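Local atomic coordinates of tricorn protease (Thermoplasma acidophilum, PDB entry 1K32), a protein that acts as a serine protease, probably breaking down peptides released by the proteasome, and carries beta-propeller domains thought to gate the passage of substrates. Residues Pro209-His214 with Thr231-Lys236; Ser429-Phe434 with Ala481-Leu486; Ile739-Lys744 with Ala753-Gly758. All blocks are in the same frame, centred on the assembly; numbering follows the deposited sequence.

Contact 1: Pro209-His214 with Thr231-Lys236; sequences PVIVGH and TDLDGK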
# COMPACT_ATOMS: atom_id res chain seq x y z
N PRO A 209 48.97 -0.80 -57.61
CA PRO A 209 50.24 -0.97 -58.32
C PRO A 209 50.67 -2.45 -58.40
O PRO A 209 50.44 -3.23 -57.48
CB PRO A 209 51.20 -0.12 -57.51
CG PRO A 209 50.65 -0.30 -56.08
CD PRO A 209 49.17 -0.13 -56.31
N VAL A 210 51.27 -2.82 -59.52
CA VAL A 210 51.79 -4.17 -59.73
C VAL A 210 53.08 -4.06 -60.51
O VAL A 210 53.33 -3.05 -61.19
CB VAL A 210 50.83 -5.08 -60.53
CG1 VAL A 210 49.60 -5.40 -59.70
CG2 VAL A 210 50.48 -4.40 -61.87
N ILE A 211 53.90 -5.10 -60.43
CA ILE A 211 55.17 -5.14 -61.14
C ILE A 211 55.26 -6.29 -62.13
O ILE A 211 54.96 -7.44 -61.80
CB ILE A 211 56.36 -5.24 -60.15
CG1 ILE A 211 56.53 -3.91 -59.41
CG2 ILE A 211 57.65 -5.62 -60.89
CD1 ILE A 211 57.57 -3.94 -58.31
N VAL A 212 55.63 -5.96 -63.35
CA VAL A 212 55.80 -6.96 -64.40
C VAL A 212 57.13 -6.61 -65.05
O VAL A 212 57.31 -5.50 -65.56
CB VAL A 212 54.67 -6.89 -65.44
CG1 VAL A 212 54.91 -7.93 -66.53
CG2 VAL A 212 53.33 -7.14 -64.76
N GLY A 213 58.07 -7.54 -65.00
CA GLY A 213 59.39 -7.28 -65.55
C GLY A 213 60.01 -6.22 -64.67
O GLY A 213 60.19 -6.44 -63.46
N HIS A 214 60.33 -5.07 -65.24
CA HIS A 214 60.90 -4.00 -64.44
C HIS A 214 60.10 -2.72 -64.62
O HIS A 214 60.64 -1.62 -64.75
CB HIS A 214 62.37 -3.78 -64.80
CG HIS A 214 63.27 -4.84 -64.27
ND1 HIS A 214 63.23 -6.14 -64.73
CD2 HIS A 214 64.19 -4.82 -63.27
CE1 HIS A 214 64.09 -6.88 -64.04
NE2 HIS A 214 64.68 -6.10 -63.15
N THR A 231 55.38 2.83 -65.34
CA THR A 231 56.61 3.60 -65.32
C THR A 231 57.74 2.60 -65.06
O THR A 231 57.47 1.44 -64.76
CB THR A 231 56.65 4.65 -64.18
OG1 THR A 231 56.61 3.98 -62.91
CG2 THR A 231 55.47 5.62 -64.30
N ASP A 232 58.99 3.04 -65.18
CA ASP A 232 60.09 2.14 -64.87
C ASP A 232 60.23 2.24 -63.35
O ASP A 232 59.54 3.04 -62.73
CB ASP A 232 61.39 2.57 -65.56
CG ASP A 232 61.73 4.03 -65.33
OD1 ASP A 232 61.63 4.53 -64.19
OD2 ASP A 232 62.14 4.69 -66.32
N LEU A 233 61.11 1.43 -62.75
CA LEU A 233 61.28 1.45 -61.30
C LEU A 233 61.80 2.77 -60.74
O LEU A 233 62.01 2.91 -59.54
CB LEU A 233 62.19 0.30 -60.88
CG LEU A 233 61.60 -1.08 -61.14
CD1 LEU A 233 62.54 -2.16 -60.60
CD2 LEU A 233 60.23 -1.19 -60.48
N ASP A 234 61.98 3.74 -61.62
CA ASP A 234 62.46 5.06 -61.25
C ASP A 234 61.31 6.06 -61.35
O ASP A 234 61.48 7.26 -61.12
CB ASP A 234 63.58 5.48 -62.20
CG ASP A 234 64.61 6.35 -61.55
OD1 ASP A 234 64.29 7.52 -61.22
OD2 ASP A 234 65.74 5.85 -61.36
N GLY A 235 60.13 5.56 -61.71
CA GLY A 235 58.98 6.43 -61.84
C GLY A 235 58.99 7.23 -63.13
O GLY A 235 58.14 8.09 -63.33
N LYS A 236 59.95 6.95 -64.01
CA LYS A 236 60.07 7.66 -65.28
C LYS A 236 59.46 6.89 -66.45
O LYS A 236 58.98 5.76 -66.29
CB LYS A 236 61.55 7.92 -65.59
CG LYS A 236 62.33 8.58 -64.48
CD LYS A 236 61.81 9.97 -64.17
CE LYS A 236 62.58 10.60 -63.03
NZ LYS A 236 61.94 11.87 -62.59
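H214 and L233 meet through matching first torsions: in each, CG lies beside the backbone N and anti to the carbonyl carbon (chi1 -74° in H214, -65° in L233). The two side chains then slant past each other, and CD2 of the H214 imidazole comes 4.1 Å from CD1 of L233, oblique to the ring. The leucine also rests on backbone, its CG lying 3.8 Å from H214 O. Its other methyl, CD2, reaches back to I211 CD1 at 4.4 Å, a loose apolar touch. The example illustrates how strands one place removed in a beta-propeller blade can meet at their ends. Strands 207-212 and 227-232 flank strand 215-220; G213, with positive phi, carries the first turn round to H214, while the second segment leaves its strand in a type I turn from D232 to G235. Bonds within 231-236 hold that turn in place. D232 O accepts from T231 OG1 and, at 2.8 Å, from G235 N, the donors arriving from opposite faces of its plane. D232 OD1 takes K236 N at 3.0 Å from above the carboxylate plane. I211 and L233 both lean on A160 of the neighbouring blade, and H214 NE2 makes a weak hydrogen bond with D161. The two segments share no hydrogen bond of their own: D232 N, O and OD1 all bond within 231-236, and what joins the segments is mainly van der Waals packing of L233 against the H214 ring and carbonyl and the end of I211, a contact of shape rather than direction.

Contact 2: Ser429-Phe434 with Ala481-Leu486; sequences SDNSRF and ADSKNL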
# COMPACT_ATOMS: atom_id res chain seq x y z
N SER A 429 -5.41 22.83 -35.69
CA SER A 429 -6.42 22.98 -34.64
C SER A 429 -7.50 21.91 -34.78
O SER A 429 -7.78 21.44 -35.89
CB SER A 429 -7.06 24.38 -34.68
OG SER A 429 -7.66 24.67 -35.94
N ASP A 430 -8.12 21.52 -33.66
CA ASP A 430 -9.15 20.48 -33.69
C ASP A 430 -10.36 20.82 -34.55
O ASP A 430 -11.01 19.91 -35.07
CB ASP A 430 -9.62 20.14 -32.28
CG ASP A 430 -8.63 19.27 -31.53
OD1 ASP A 430 -9.06 18.60 -30.57
OD2 ASP A 430 -7.43 19.26 -31.88
N ASN A 431 -10.69 22.10 -34.69
CA ASN A 431 -11.82 22.49 -35.52
C ASN A 431 -11.38 22.70 -36.97
O ASN A 431 -12.14 23.23 -37.79
CB ASN A 431 -12.49 23.77 -34.97
CG ASN A 431 -11.56 24.96 -34.97
OD1 ASN A 431 -10.53 24.96 -35.64
ND2 ASN A 431 -11.92 25.99 -34.21
N SER A 432 -10.15 22.29 -37.27
CA SER A 432 -9.59 22.38 -38.63
C SER A 432 -9.49 23.78 -39.22
O SER A 432 -9.33 23.94 -40.43
CB SER A 432 -10.39 21.48 -39.58
OG SER A 432 -10.43 20.15 -39.10
N ARG A 433 -9.56 24.81 -38.37
CA ARG A 433 -9.51 26.17 -38.87
C ARG A 433 -8.12 26.83 -38.97
O ARG A 433 -7.88 27.63 -39.88
CB ARG A 433 -10.42 27.06 -38.03
CG ARG A 433 -10.34 28.53 -38.41
CD ARG A 433 -11.56 29.30 -37.98
NE ARG A 433 -11.39 30.72 -38.23
CZ ARG A 433 -12.30 31.64 -37.94
NH1 ARG A 433 -12.05 32.92 -38.20
NH2 ARG A 433 -13.46 31.28 -37.40
N PHE A 434 -7.21 26.49 -38.06
CA PHE A 434 -5.89 27.09 -38.07
C PHE A 434 -4.75 26.07 -38.19
O PHE A 434 -4.86 24.91 -37.77
CB PHE A 434 -5.64 27.90 -36.78
CG PHE A 434 -6.80 28.75 -36.36
CD1 PHE A 434 -7.70 28.29 -35.40
CD2 PHE A 434 -6.99 30.01 -36.90
CE1 PHE A 434 -8.77 29.09 -34.99
CE2 PHE A 434 -8.06 30.81 -36.50
CZ PHE A 434 -8.95 30.35 -35.55
N ALA A 481 -7.72 21.54 -26.97
CA ALA A 481 -8.87 20.87 -27.56
C ALA A 481 -9.98 21.80 -28.08
O ALA A 481 -10.55 21.56 -29.14
CB ALA A 481 -9.45 19.88 -26.55
N ASP A 482 -10.28 22.86 -27.34
CA ASP A 482 -11.34 23.78 -27.74
C ASP A 482 -10.91 24.79 -28.79
O ASP A 482 -11.69 25.67 -29.15
CB ASP A 482 -11.87 24.53 -26.51
CG ASP A 482 -12.64 23.62 -25.56
OD1 ASP A 482 -13.06 24.11 -24.48
OD2 ASP A 482 -12.82 22.42 -25.87
N SER A 483 -9.69 24.68 -29.29
CA SER A 483 -9.20 25.62 -30.29
C SER A 483 -9.31 27.08 -29.82
O SER A 483 -9.71 27.95 -30.60
CB SER A 483 -9.99 25.44 -31.60
OG SER A 483 -9.79 24.16 -32.17
N LYS A 484 -8.97 27.35 -28.57
CA LYS A 484 -9.06 28.72 -28.05
C LYS A 484 -7.72 29.33 -27.66
O LYS A 484 -7.60 30.55 -27.54
CB LYS A 484 -10.02 28.76 -26.85
CG LYS A 484 -11.48 28.51 -27.23
CD LYS A 484 -12.43 28.87 -26.11
CE LYS A 484 -13.87 28.47 -26.43
NZ LYS A 484 -14.36 29.01 -27.73
N ASN A 485 -6.72 28.49 -27.48
CA ASN A 485 -5.39 28.95 -27.11
C ASN A 485 -4.33 28.18 -27.88
O ASN A 485 -4.49 27.00 -28.17
CB ASN A 485 -5.15 28.76 -25.61
CG ASN A 485 -6.14 29.55 -24.76
OD1 ASN A 485 -7.20 29.06 -24.39
ND2 ASN A 485 -5.80 30.80 -24.47
N LEU A 486 -3.24 28.87 -28.23
CA LEU A 486 -2.14 28.23 -28.94
C LEU A 486 -0.98 28.18 -27.96
O LEU A 486 -0.55 29.21 -27.45
CB LEU A 486 -1.73 29.03 -30.18
CG LEU A 486 -0.51 28.51 -30.96
CD1 LEU A 486 -0.81 27.13 -31.55
CD2 LEU A 486 -0.17 29.50 -32.10
O HOH W 1 -7.27 22.64 -31.40
O HOH W 2 -11.56 18.75 -29.74
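S483 turns its side chain into the turn S429-S432, so that the turns joining the first two strands of successive beta-propeller blades meet, the second within a WD40-like repeat. The direct polar link is slight: N431 N gives S483 OG a weak hydrogen bond of 3.4 Å. Water does more. One molecule accepts from D430 N at 2.7 Å and is also hydrogen-bonded to S483 OG; another donates both to D430 OD1, at 2.6 Å, and to A481 O. Charge enters from outside, as D430 OD1 also forms salt bridges with R619 and R388, which probably keep the carboxylate ionised. Within the type I turn, N431 CG sits between backbone N and carbonyl carbon (chi1 62°), bringing OD1 back to accept from S429 OG at 2.9 Å and, in an Asx turn, from R433 N, the two reaching it from opposite faces of its plane. Were N431 an alanine, R433 N and the S429 hydroxyl would probably lose their shared acceptor, leaving the turn less firmly set. Packing is close where the asparagine amide passes S483, whose CB lies 3.3 Å from N431 ND2.

Contact 3: Ile739-Lys744 with Ala753-Gly758; sequences IACDFK and AKAYAG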
# COMPACT_ATOMS: atom_id res chain seq x y z
N ILE A 739 43.64 -5.94 -24.23
CA ILE A 739 44.00 -5.52 -22.88
C ILE A 739 45.05 -4.42 -23.00
O ILE A 739 45.84 -4.19 -22.09
CB ILE A 739 44.53 -6.71 -22.05
CG1 ILE A 739 45.79 -7.29 -22.68
CG2 ILE A 739 43.45 -7.78 -21.95
CD1 ILE A 739 46.36 -8.50 -21.93
N ALA A 740 45.03 -3.73 -24.14
CA ALA A 740 45.96 -2.64 -24.40
C ALA A 740 47.42 -3.05 -24.19
O ALA A 740 48.18 -2.37 -23.48
CB ALA A 740 45.62 -1.43 -23.51
N CYS A 741 47.80 -4.16 -24.79
CA CYS A 741 49.17 -4.65 -24.71
C CYS A 741 49.58 -5.17 -26.08
O CYS A 741 48.75 -5.67 -26.83
CB CYS A 741 49.30 -5.79 -23.70
SG CYS A 741 49.20 -5.35 -21.95
N ASP A 742 50.86 -5.04 -26.41
CA ASP A 742 51.38 -5.58 -27.67
C ASP A 742 52.17 -6.84 -27.30
O ASP A 742 53.01 -6.81 -26.40
CB ASP A 742 52.31 -4.58 -28.34
CG ASP A 742 51.56 -3.46 -29.05
OD1 ASP A 742 52.22 -2.50 -29.49
OD2 ASP A 742 50.32 -3.54 -29.17
N PHE A 743 51.88 -7.96 -27.97
CA PHE A 743 52.59 -9.20 -27.64
C PHE A 743 53.62 -9.59 -28.69
O PHE A 743 53.43 -9.36 -29.88
CB PHE A 743 51.60 -10.35 -27.47
CG PHE A 743 50.40 -10.01 -26.65
CD1 PHE A 743 49.16 -9.83 -27.25
CD2 PHE A 743 50.51 -9.84 -25.27
CE1 PHE A 743 48.04 -9.49 -26.51
CE2 PHE A 743 49.39 -9.50 -24.51
CZ PHE A 743 48.15 -9.32 -25.13
N LYS A 744 54.71 -10.20 -28.21
CA LYS A 744 55.79 -10.65 -29.07
C LYS A 744 56.14 -12.09 -28.68
O LYS A 744 56.45 -12.38 -27.52
CB LYS A 744 57.01 -9.74 -28.88
CG LYS A 744 58.24 -10.11 -29.68
CD LYS A 744 59.42 -9.21 -29.30
CE LYS A 744 60.74 -9.65 -29.94
NZ LYS A 744 61.91 -8.87 -29.43
N ALA A 753 55.31 -6.94 -24.94
CA ALA A 753 56.30 -6.03 -25.51
C ALA A 753 56.05 -4.60 -25.09
O ALA A 753 56.99 -3.82 -24.96
CB ALA A 753 56.29 -6.14 -27.03
N LYS A 754 54.78 -4.25 -24.89
CA LYS A 754 54.43 -2.91 -24.48
C LYS A 754 53.05 -2.87 -23.84
O LYS A 754 52.13 -3.54 -24.30
CB LYS A 754 54.47 -1.96 -25.67
CG LYS A 754 54.13 -0.52 -25.30
CD LYS A 754 54.23 0.39 -26.51
CE LYS A 754 53.90 1.82 -26.11
NZ LYS A 754 54.03 2.72 -27.28
N ALA A 755 52.92 -2.09 -22.77
CA ALA A 755 51.66 -1.93 -22.06
C ALA A 755 51.31 -0.45 -22.17
O ALA A 755 52.10 0.41 -21.83
CB ALA A 755 51.83 -2.35 -20.60
N TYR A 756 50.11 -0.17 -22.67
CA TYR A 756 49.68 1.20 -22.91
C TYR A 756 48.93 1.90 -21.78
O TYR A 756 48.06 1.32 -21.13
CB TYR A 756 48.81 1.26 -24.17
CG TYR A 756 49.56 0.88 -25.43
CD1 TYR A 756 49.72 -0.46 -25.79
CD2 TYR A 756 50.12 1.85 -26.25
CE1 TYR A 756 50.43 -0.82 -26.95
CE2 TYR A 756 50.84 1.51 -27.39
CZ TYR A 756 50.99 0.17 -27.73
OH TYR A 756 51.72 -0.16 -28.86
N ALA A 757 49.28 3.17 -21.58
CA ALA A 757 48.64 4.02 -20.58
C ALA A 757 48.77 5.48 -20.99
O ALA A 757 49.85 5.94 -21.37
CB ALA A 757 49.28 3.82 -19.22
N GLY A 758 47.65 6.21 -20.96
CA GLY A 758 47.65 7.63 -21.27
C GLY A 758 47.76 8.32 -19.92
O GLY A 758 48.83 8.30 -19.30
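The beta hairpin of strands 741-746 and 749-755 in the PDZ domain supplies this contact, which shows how a sheet absorbs an extra residue while a side chain ties its two strands together. D742 and K754 form an antiparallel hydrogen-bonded pair, D742 N reaching K754 O at 2.9 Å in the carbonyl plane. The same D742 turns its own O to two donors, A753 N at 2.7 Å and, weakly, K754 N at 3.5 Å. C741 and A755 are the adjoining non-hydrogen-bonded pair, with C741 SG 4.2 Å from A755 CB. Beyond the regular pairing, Y756 N bonds almost straight to A740 O at 3.0 Å. With CG of Y756 beside its backbone N (chi1 -63°), the ring runs back along the hairpin on the face that carries D742 and K754. A740 O lies in plane at the ring edge, 3.4 Å from Y756 CD1, while K754 CG covers part of one face. At the far end Y756 OH donates to D742 OD1 in a very short bond of 2.5 Å, the carboxylate and ring planes standing 69° apart. This diagonal pair lies against helix 830-848: R833 forms a salt bridge with D742 OD2, so each carboxylate oxygen has a partner, and the arginine charge is likely to keep the aspartate ionised. I832 touches both A740 and Y756. Two residues, A753 and K754, thus stand opposite the single D742, which is the pattern of a classic beta bulge in an antiparallel hairpin.

How the contacts relate
Followed from the N terminus, the three contacts come in series, none nested in or crossing another. Contact 1 closes a 16-residue excursion within one propeller blade, from its first strand through the second to the end of the third. Contact 2 spans 46 residues and passes between blades, joining corresponding turns of two successive ones. Contact 3 closes the shortest loop, eight residues, as the two arms of a hairpin in the PDZ domain. Contact 2 lies on the opposite side of the chain's centre from both others, its centre about 77 Å from that of contact 1; contacts 1 and 3 have centres about 39 Å apart. Contacts 1 and 2 thus tie propeller strands and turns, contact 3 a PDZ hairpin.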